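Hypothetical protein PH1897 (PDB 1VDW) probably hydrolyses fructose 1,6-bisphosphate to fructose 6-phosphate and phosphate with the help of magnesium, as a homodimeric member of the inositol monophosphatase superfamily. Local coordinates at residues I53-F58 and V83-G88; A100-I105 and A114-P119; P149-Y154 and K167-L172. All coordinates share one frame; numbering follows the deposited sequence.

Contact 1 (I53-F58 and V83-G88); sequences IIISKF and VDPLDG. With EDO (1,2-ethanediol), chain C.
Asp-87 OD1 is the best-held polar atom here, gripped by one bond: O2 of the ethanediol donates to it from 2.6 Å. The other oxygen, OD2, is held separately by the backbone N-H of Ala-176. Asp-84, Leu-86 and Asp-87 are predicted to bind the catalytic magnesium; the diol, probably from the crystallisation liquor, lies against one of these and so probably beside the metal site. Asp-84 turns its own OD1 back to the N-H of Leu-86 in a weak bond of 3.3 Å.

The contact itself is wholly apolar. Ile-54 stretches its chain, CG1 anti to the backbone N (chi1 -167°), and CD1 meets Val-83 CG2 tip to tip at 3.3 Å, tighter than usual for two methyls, though both residues have a second conformer. The other branch, Ile-54 CG2, presses on the proline ring, 3.5 Å from Pro-85 CG and about as near to CB. From one helix position further on, Ile-55 CD1 reaches Val-83 CG1 at 3.9 Å.

Helix 45-60 is thus packed against the end of strand 79-84, just where the chain turns a corner at Pro-85. Val-101 and Val-103 of strand 100-107 also touch Ile-54, and strand 64-67 meets Ile-55.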
loop_
_atom_site.group_PDB
_atom_site.type_symbol
_atom_site.label_atom_id
_atom_site.label_comp_id
_atom_site.label_asym_id
_atom_site.label_seq_id
_atom_site.Cartn_x
_atom_site.Cartn_y
_atom_site.Cartn_z
ATOM N N ILE A 53 -9.438 -11.563 20.907
ATOM C CA ILE A 53 -8.169 -12.166 21.287
ATOM C C ILE A 53 -7.185 -11.241 21.993
ATOM O O ILE A 53 -6.527 -11.651 22.951
ATOM C CB ILE A 53 -7.461 -12.796 20.061
ATOM C CG1 ILE A 53 -7.204 -11.730 18.994
ATOM C CG2 ILE A 53 -8.314 -13.923 19.496
ATOM C CD1 ILE A 53 -6.490 -12.257 17.764
ATOM N N ILE A 54 -7.092 -9.994 21.547
ATOM C CA ILE A 54 -6.142 -9.069 22.148
ATOM C C ILE A 54 -6.646 -8.333 23.390
ATOM O O ILE A 54 -5.915 -8.205 24.372
ATOM C CB ILE A 54 -5.656 -8.039 21.102
ATOM C CG1 ILE A 54 -4.444 -7.280 21.644
ATOM C CG2 ILE A 54 -6.780 -7.077 20.751
ATOM C CD1 ILE A 54 -3.735 -6.442 20.603
ATOM N N ILE A 55 -7.883 -7.853 23.360
ATOM C CA ILE A 55 -8.420 -7.136 24.509
ATOM C C ILE A 55 -8.513 -8.040 25.732
ATOM O O ILE A 55 -8.151 -7.638 26.839
ATOM C CB ILE A 55 -9.813 -6.549 24.202
ATOM C CG1 ILE A 55 -9.707 -5.540 23.055
ATOM C CG2 ILE A 55 -10.387 -5.887 25.448
ATOM C CD1 ILE A 55 -8.728 -4.406 23.315
ATOM N N SER A 56 -8.990 -9.263 25.530
ATOM C CA SER A 56 -9.117 -10.212 26.629
ATOM C C SER A 56 -7.746 -10.474 27.241
ATOM O O SER A 56 -7.603 -10.571 28.459
ATOM C CB SER A 56 -9.718 -11.527 26.128
ATOM O OG SER A 56 -8.873 -12.143 25.173
ATOM N N LYS A 57 -6.740 -10.579 26.383
ATOM C CA LYS A 57 -5.370 -10.831 26.814
ATOM C C LYS A 57 -4.912 -9.818 27.860
ATOM O O LYS A 57 -4.447 -10.188 28.939
ATOM C CB LYS A 57 -4.436 -10.777 25.601
ATOM C CG LYS A 57 -2.980 -11.088 25.897
ATOM C CD LYS A 57 -2.769 -12.561 26.213
ATOM C CE LYS A 57 -1.286 -12.900 26.266
ATOM N NZ LYS A 57 -1.043 -14.344 26.540
ATOM N N PHE A 58 -5.055 -8.536 27.544
ATOM C CA PHE A 58 -4.642 -7.480 28.458
ATOM C C PHE A 58 -5.594 -7.291 29.630
ATOM O O PHE A 58 -5.163 -6.965 30.737
ATOM C CB PHE A 58 -4.467 -6.171 27.688
ATOM C CG PHE A 58 -3.319 -6.198 26.720
ATOM C CD1 PHE A 58 -2.009 -6.273 27.182
ATOM C CD2 PHE A 58 -3.544 -6.190 25.349
ATOM C CE1 PHE A 58 -0.937 -6.341 26.295
ATOM C CE2 PHE A 58 -2.480 -6.258 24.451
ATOM C CZ PHE A 58 -1.172 -6.334 24.926
ATOM N N VAL A 83 -4.195 0.213 22.434
ATOM C CA VAL A 83 -4.124 -0.709 21.315
ATOM C C VAL A 83 -5.119 -0.574 20.171
ATOM O O VAL A 83 -6.223 -0.053 20.327
ATOM C CB VAL A 83 -4.233 -2.157 21.879
ATOM C CG1 VAL A 83 -5.554 -2.328 22.606
ATOM C CG2 VAL A 83 -4.105 -3.178 20.766
ATOM N N ASP A 84 -4.678 -1.043 19.008
ATOM C CA ASP A 84 -5.503 -1.112 17.813
ATOM C C ASP A 84 -5.350 -2.584 17.431
ATOM O O ASP A 84 -4.326 -2.990 16.882
ATOM C CB ASP A 84 -4.969 -0.226 16.686
ATOM C CG ASP A 84 -5.897 -0.207 15.482
ATOM O OD1 ASP A 84 -6.849 -1.020 15.462
ATOM O OD2 ASP A 84 -5.685 0.609 14.556
ATOM N N PRO A 85 -6.359 -3.411 17.744
ATOM C CA PRO A 85 -6.346 -4.849 17.446
ATOM C C PRO A 85 -6.092 -5.186 15.980
ATOM O O PRO A 85 -5.481 -6.204 15.657
ATOM C CB PRO A 85 -7.727 -5.307 17.910
ATOM C CG PRO A 85 -8.048 -4.352 19.016
ATOM C CD PRO A 85 -7.599 -3.033 18.445
ATOM N N LEU A 86 -6.592 -4.337 15.093
ATOM C CA LEU A 86 -6.398 -4.547 13.668
ATOM C C LEU A 86 -6.484 -3.239 12.916
ATOM O O LEU A 86 -7.569 -2.706 12.678
ATOM C CB LEU A 86 -7.434 -5.525 13.096
ATOM C CG LEU A 86 -7.344 -5.763 11.581
ATOM C CD1 LEU A 86 -6.055 -6.497 11.238
ATOM C CD2 LEU A 86 -8.556 -6.564 11.115
ATOM N N ASP A 87 -5.318 -2.710 12.581
ATOM C CA ASP A 87 -5.226 -1.486 11.805
ATOM C C ASP A 87 -5.254 -1.957 10.359
ATOM O O ASP A 87 -4.554 -2.896 10.004
ATOM C CB ASP A 87 -3.909 -0.771 12.092
ATOM C CG ASP A 87 -3.852 0.610 11.471
ATOM O OD1 ASP A 87 -4.807 0.984 10.758
ATOM O OD2 ASP A 87 -2.856 1.319 11.696
ATOM N N GLY A 88 -6.074 -1.326 9.529
ATOM C CA GLY A 88 -6.155 -1.728 8.134
ATOM C C GLY A 88 -7.290 -2.695 7.859
ATOM O O GLY A 88 -7.171 -3.578 7.014
HETATM C C1 EDO C . -7.041 4.545 10.866
HETATM O O1 EDO C . -7.743 3.313 10.736
HETATM C C2 EDO C . -5.550 4.254 11.120
HETATM O O2 EDO C . -4.993 3.509 10.022
#

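Contact 2 (A100-I105 and A114-P119); sequences AVSVAI and AFIYEP
Four backbone hydrogen bonds tie strand 100-105 to strand 114-118, whose axes run antiparallel at 176°. Val-101 and Tyr-117 exchange two: the N-H of Val-101 points to a lone pair of Tyr-117 O at 3.0 Å, and Tyr-117 N returns a bond to Val-101 O. Val-103 and Phe-115 form the second hydrogen-bonded pair, Phe-115 N lying 2.9 Å from Val-103 O and both donors approaching nearly along the C=O axis. Between them Ser-102 faces Ile-116 as a non-hydrogen-bonded pair; beyond Val-103 and Phe-115, Ala-104 faces Ala-114 in a second.

Val-101 O, besides accepting from Tyr-117 N, has Ile-116 CA at 3.1 Å in a CA-H...O contact; Val-103 O has Ala-114 CA in the same role.

Apolar packing follows. On the face of Val-101, Val-103, Phe-115 and Tyr-117, the Phe-115 side chain takes the crowded position between N and carbonyl carbon (chi1 80°), which swings its ring across toward the partner strand. Phe-115 CE2 comes to 3.5 Å from Val-103 CB, and Phe-115 CE1 reaches Val-101 CG1 at 4.2 Å. Tyr-117 instead has CG anti to its N, so the ring leads off, with Val-101 CG2 at its edge, and its OH is hydrogen-bonded to Asp-18. On the face of Ser-102, Ala-104, Ala-114 and Ile-116, three of the four side chains are small. Separately, Ala-100 CB touches Ile-116 CG2 at 3.9 Å.

This beta hairpin lies inside the large mixed sheet, between strands 79-84 and 123-128. Helix 3-20 covers the Phe-115 face, while helices 175-184 and 199-211 pack on the Ile-116 face.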
loop_
_atom_site.group_PDB
_atom_site.type_symbol
_atom_site.label_atom_id
_atom_site.label_comp_id
_atom_site.label_asym_id
_atom_site.label_seq_id
_atom_site.Cartn_x
_atom_site.Cartn_y
_atom_site.Cartn_z
ATOM N N ALA A 100 -2.090 -4.361 10.356
ATOM C CA ALA A 100 -1.193 -4.652 11.461
ATOM C C ALA A 100 -1.884 -4.633 12.804
ATOM O O ALA A 100 -3.040 -4.234 12.919
ATOM C CB ALA A 100 -0.076 -3.616 11.477
ATOM N N VAL A 101 -1.143 -5.083 13.813
ATOM C CA VAL A 101 -1.587 -5.051 15.201
ATOM C C VAL A 101 -0.688 -3.984 15.827
ATOM O O VAL A 101 0.528 -3.992 15.613
ATOM C CB VAL A 101 -1.338 -6.384 15.918
ATOM C CG1 VAL A 101 -1.705 -6.257 17.392
ATOM C CG2 VAL A 101 -2.157 -7.480 15.267
ATOM N N SER A 102 -1.280 -3.073 16.593
ATOM C CA SER A 102 -0.534 -1.978 17.219
ATOM C C SER A 102 -0.776 -1.945 18.726
ATOM O O SER A 102 -1.921 -1.834 19.165
ATOM C CB SER A 102 -0.976 -0.651 16.587
ATOM O OG SER A 102 -0.374 0.466 17.217
ATOM N N VAL A 103 0.296 -2.033 19.511
ATOM C CA VAL A 103 0.181 -2.030 20.969
ATOM C C VAL A 103 1.240 -1.152 21.624
ATOM O O VAL A 103 2.429 -1.308 21.360
ATOM C CB VAL A 103 0.343 -3.462 21.545
ATOM C CG1 VAL A 103 0.398 -3.416 23.067
ATOM C CG2 VAL A 103 -0.802 -4.344 21.093
ATOM N N ALA A 104 0.802 -0.230 22.480
ATOM C CA ALA A 104 1.716 0.641 23.216
ATOM C C ALA A 104 1.449 0.420 24.706
ATOM O O ALA A 104 0.300 0.453 25.151
ATOM C CB ALA A 104 1.480 2.096 22.847
ATOM N N ILE A 105 2.519 0.179 25.458
ATOM C CA ILE A 105 2.435 -0.080 26.896
ATOM C C ILE A 105 2.981 1.090 27.692
ATOM O O ILE A 105 4.107 1.538 27.469
ATOM C CB ILE A 105 3.256 -1.318 27.289
ATOM C CG1 ILE A 105 2.922 -2.489 26.364
ATOM C CG2 ILE A 105 2.987 -1.677 28.744
ATOM C CD1 ILE A 105 1.522 -2.999 26.491
ATOM N N ALA A 114 6.454 -0.758 22.994
ATOM C CA ALA A 114 5.430 -0.734 21.970
ATOM C C ALA A 114 5.840 -1.678 20.860
ATOM O O ALA A 114 7.033 -1.900 20.623
ATOM C CB ALA A 114 5.260 0.673 21.414
ATOM N N PHE A 115 4.854 -2.266 20.198
ATOM C CA PHE A 115 5.157 -3.134 19.076
ATOM C C PHE A 115 4.074 -3.007 18.031
ATOM O O PHE A 115 2.931 -2.638 18.318
ATOM C CB PHE A 115 5.325 -4.610 19.512
ATOM C CG PHE A 115 4.032 -5.358 19.732
ATOM C CD1 PHE A 115 3.351 -5.938 18.663
ATOM C CD2 PHE A 115 3.525 -5.528 21.014
ATOM C CE1 PHE A 115 2.186 -6.681 18.874
ATOM C CE2 PHE A 115 2.363 -6.268 21.231
ATOM C CZ PHE A 115 1.696 -6.846 20.160
ATOM N N ILE A 116 4.480 -3.263 16.798
ATOM C CA ILE A 116 3.581 -3.265 15.660
ATOM C C ILE A 116 3.925 -4.543 14.914
ATOM O O ILE A 116 5.086 -4.782 14.574
ATOM C CB ILE A 116 3.807 -2.045 14.733
ATOM C CG1 ILE A 116 3.302 -0.777 15.426
ATOM C CG2 ILE A 116 3.076 -2.246 13.395
ATOM C CD1 ILE A 116 3.684 0.513 14.716
ATOM N N TYR A 117 2.907 -5.367 14.680
ATOM C CA TYR A 117 3.059 -6.635 13.972
ATOM C C TYR A 117 2.493 -6.494 12.562
ATOM O O TYR A 117 1.304 -6.219 12.396
ATOM C CB TYR A 117 2.324 -7.751 14.734
ATOM C CG TYR A 117 2.313 -9.098 14.038
ATOM C CD1 TYR A 117 3.467 -9.609 13.449
ATOM C CD2 TYR A 117 1.149 -9.869 13.979
ATOM C CE1 TYR A 117 3.469 -10.853 12.818
ATOM C CE2 TYR A 117 1.140 -11.118 13.348
ATOM C CZ TYR A 117 2.304 -11.599 12.771
ATOM O OH TYR A 117 2.304 -12.822 12.138
ATOM N N GLU A 118 3.348 -6.673 11.557
ATOM C CA GLU A 118 2.950 -6.565 10.151
ATOM C C GLU A 118 2.998 -8.021 9.671
ATOM O O GLU A 118 4.005 -8.497 9.148
ATOM C CB GLU A 118 3.966 -5.694 9.413
ATOM C CG GLU A 118 3.662 -5.534 7.937
ATOM C CD GLU A 118 4.642 -4.647 7.180
ATOM O OE1 GLU A 118 5.738 -4.336 7.699
ATOM O OE2 GLU A 118 4.310 -4.277 6.031
ATOM N N PRO A 119 1.881 -8.746 9.822
ATOM C CA PRO A 119 1.798 -10.159 9.445
ATOM C C PRO A 119 2.119 -10.638 8.043
ATOM O O PRO A 119 2.741 -11.683 7.887
ATOM C CB PRO A 119 0.372 -10.543 9.853
ATOM C CG PRO A 119 -0.372 -9.299 9.651
ATOM C CD PRO A 119 0.552 -8.256 10.229
#

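Contact 3 (P149-Y154 and K167-L172); sequences PSISFY and KRTRTL
Arg-168 folds back over Ser-150 rather than reaching outward. Its CG takes the crowded position between the backbone N and the carbonyl carbon (chi1 60°), and the chain, straight at chi2, bends at chi3 (63°) to turn the guanidinium round, so that Arg-168 NH1 donates to Ser-150 OG at 2.8 Å. The hydroxyl lies at the edge of the guanidinium, in its plane. Ser-150 helps by placing OG anti to its own carbonyl carbon, and the methylene CG of Arg-168 rests 3.6 Å from Ser-150 CB. An alanine in place of Arg-168 would lack the guanidinium and the methylenes over Ser-150, and would probably loosen the side-chain tie between the two strands.

The two strands are parallel neighbours in a beta-alpha-beta unit, joined through helix 160-164, with 168-170 at the edge of the five-stranded sheet within this chain. Backbone bonds alternate along them: Ile-151 N to Arg-168 O, Arg-170 N to Ile-151 O at 2.8 Å, then Phe-153 N to Arg-170 O. Lys-167 N opens the series on Pro-149 O.

Arg-170 bends at chi2 (-72°), which takes its guanidinium away from the partner strand; NH1 comes back to Thr-169 O at 2.9 Å from above the carbonyl plane, and NE is hydrogen-bonded to Asn-91 of the second subunit. Thr-171 splits its branches. Thr-171 OG1, anti to the carbonyl carbon, donates to Phe-153 O at 2.8 Å, whereas Thr-171 CG2, anti to the N, sits over one face of the Tyr-154 ring in a CH-pi contact, 3.8 Å from the centroid and offset toward the rim. Beyond that ring, Tyr-154 OH is hydrogen-bonded to Glu-178, whose carboxylate also serves Ser-152 OG.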
loop_
_atom_site.group_PDB
_atom_site.type_symbol
_atom_site.label_atom_id
_atom_site.label_comp_id
_atom_site.label_asym_id
_atom_site.label_seq_id
_atom_site.Cartn_x
_atom_site.Cartn_y
_atom_site.Cartn_z
ATOM N N PRO A 149 11.795 13.996 -0.793
ATOM C CA PRO A 149 11.081 13.051 0.071
ATOM C C PRO A 149 9.923 12.219 -0.457
ATOM O O PRO A 149 9.216 12.593 -1.388
ATOM C CB PRO A 149 10.666 13.922 1.254
ATOM C CG PRO A 149 10.458 15.259 0.628
ATOM C CD PRO A 149 11.642 15.377 -0.299
ATOM N N SER A 150 9.770 11.059 0.175
ATOM C CA SER A 150 8.694 10.118 -0.115
ATOM C C SER A 150 7.904 10.128 1.182
ATOM O O SER A 150 8.463 9.880 2.250
ATOM C CB SER A 150 9.243 8.718 -0.380
ATOM O OG SER A 150 10.052 8.706 -1.541
ATOM N N ILE A 151 6.609 10.409 1.102
ATOM C CA ILE A 151 5.813 10.493 2.315
ATOM C C ILE A 151 4.468 9.800 2.246
ATOM O O ILE A 151 3.967 9.497 1.168
ATOM C CB ILE A 151 5.522 11.983 2.677
ATOM C CG1 ILE A 151 4.479 12.576 1.717
ATOM C CG2 ILE A 151 6.816 12.796 2.610
ATOM C CD1 ILE A 151 3.904 13.915 2.173
ATOM N N SER A 152 3.914 9.522 3.423
ATOM C CA SER A 152 2.558 9.003 3.534
ATOM C C SER A 152 1.762 10.299 3.727
ATOM O O SER A 152 2.181 11.180 4.489
ATOM C CB SER A 152 2.423 8.081 4.745
ATOM O OG SER A 152 1.071 7.899 5.119
ATOM N N PHE A 153 0.632 10.418 3.042
ATOM C CA PHE A 153 -0.154 11.643 3.106
ATOM C C PHE A 153 -1.653 11.390 3.095
ATOM O O PHE A 153 -2.169 10.708 2.208
ATOM C CB PHE A 153 0.255 12.538 1.920
ATOM C CG PHE A 153 -0.409 13.897 1.892
ATOM C CD1 PHE A 153 -0.620 14.628 3.059
ATOM C CD2 PHE A 153 -0.752 14.474 0.671
ATOM C CE1 PHE A 153 -1.162 15.915 3.007
ATOM C CE2 PHE A 153 -1.293 15.758 0.613
ATOM C CZ PHE A 153 -1.496 16.477 1.783
ATOM N N TYR A 154 -2.332 11.946 4.099
ATOM C CA TYR A 154 -3.784 11.850 4.250
ATOM C C TYR A 154 -4.334 13.249 4.516
ATOM O O TYR A 154 -3.883 13.934 5.437
ATOM C CB TYR A 154 -4.179 10.996 5.458
ATOM C CG TYR A 154 -3.848 9.523 5.401
ATOM C CD1 TYR A 154 -4.840 8.579 5.140
ATOM C CD2 TYR A 154 -2.571 9.068 5.698
ATOM C CE1 TYR A 154 -4.571 7.220 5.188
ATOM C CE2 TYR A 154 -2.289 7.709 5.745
ATOM C CZ TYR A 154 -3.299 6.796 5.494
ATOM O OH TYR A 154 -3.049 5.449 5.574
ATOM N N LYS A 167 8.608 13.716 -3.826
ATOM C CA LYS A 167 8.832 12.921 -5.029
ATOM C C LYS A 167 7.648 11.976 -5.255
ATOM O O LYS A 167 7.263 11.700 -6.389
ATOM C CB LYS A 167 10.114 12.098 -4.873
ATOM C CG LYS A 167 10.458 11.217 -6.059
ATOM C CD LYS A 167 10.846 12.049 -7.268
ATOM C CE LYS A 167 11.415 11.184 -8.380
ATOM N NZ LYS A 167 11.871 12.007 -9.533
ATOM N N ARG A 168 7.078 11.482 -4.159
ATOM C CA ARG A 168 5.953 10.558 -4.233
ATOM C C ARG A 168 5.210 10.523 -2.911
ATOM O O ARG A 168 5.747 10.896 -1.863
ATOM C CB ARG A 168 6.447 9.140 -4.547
ATOM C CG ARG A 168 7.408 8.593 -3.496
ATOM C CD ARG A 168 7.832 7.152 -3.774
ATOM N NE ARG A 168 8.569 6.994 -5.027
ATOM C CZ ARG A 168 9.820 7.403 -5.231
ATOM N NH1 ARG A 168 10.496 8.012 -4.267
ATOM N NH2 ARG A 168 10.402 7.179 -6.403
ATOM N N THR A 169 3.964 10.067 -2.971
ATOM C CA THR A 169 3.162 9.912 -1.774
ATOM C C THR A 169 2.604 8.502 -1.753
ATOM O O THR A 169 2.494 7.827 -2.788
ATOM C CB THR A 169 1.948 10.877 -1.722
ATOM O OG1 THR A 169 1.068 10.594 -2.814
ATOM C CG2 THR A 169 2.394 12.330 -1.779
ATOM N N ARG A 170 2.282 8.066 -0.545
ATOM C CA ARG A 170 1.654 6.781 -0.314
ATOM C C ARG A 170 0.509 7.061 0.647
ATOM O O ARG A 170 0.600 7.941 1.512
ATOM C CB ARG A 170 2.624 5.793 0.330
ATOM C CG ARG A 170 3.771 5.359 -0.576
ATOM C CD ARG A 170 3.287 4.426 -1.687
ATOM N NE ARG A 170 4.358 3.997 -2.585
ATOM C CZ ARG A 170 4.769 4.680 -3.648
ATOM N NH1 ARG A 170 4.205 5.839 -3.958
ATOM N NH2 ARG A 170 5.737 4.191 -4.415
ATOM N N THR A 171 -0.587 6.348 0.460
ATOM C CA THR A 171 -1.743 6.452 1.346
ATOM C C THR A 171 -2.139 4.989 1.421
ATOM O O THR A 171 -2.892 4.473 0.594
ATOM C CB THR A 171 -2.844 7.331 0.744
ATOM O OG1 THR A 171 -2.295 8.614 0.411
ATOM C CG2 THR A 171 -3.971 7.522 1.750
ATOM N N LEU A 172 -1.589 4.316 2.425
ATOM C CA LEU A 172 -1.765 2.877 2.552
ATOM C C LEU A 172 -2.976 2.337 3.282
ATOM O O LEU A 172 -3.351 1.189 3.056
ATOM C CB LEU A 172 -0.489 2.271 3.153
ATOM C CG LEU A 172 0.806 2.665 2.434
ATOM C CD1 LEU A 172 1.988 1.966 3.089
ATOM C CD2 LEU A 172 0.719 2.311 0.957
#

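Contacts 1 and 2 both reach the same sheet, their centres about 9 Å apart. Strand 79-84 lies beside strand 100-107, where Asp-84 N reaches Ser-102 O at 2.9 Å; past the corner at Pro-85, Asp-87 N reaches Ala-100 O at 2.8 Å. These probable hydrogen bonds set the backbone of two predicted magnesium ligands against the hairpin of contact 2. Contact 3 belongs to the second, five-stranded sheet; its centre is about 27 Å from that of contact 1 and about 21 Å from that of contact 2. It still comes near the likely metal site at one end, where the side chain of Tyr-154 is about 7 Å from that of Asp-87. Helix 175-184 touches contacts 2 and 3.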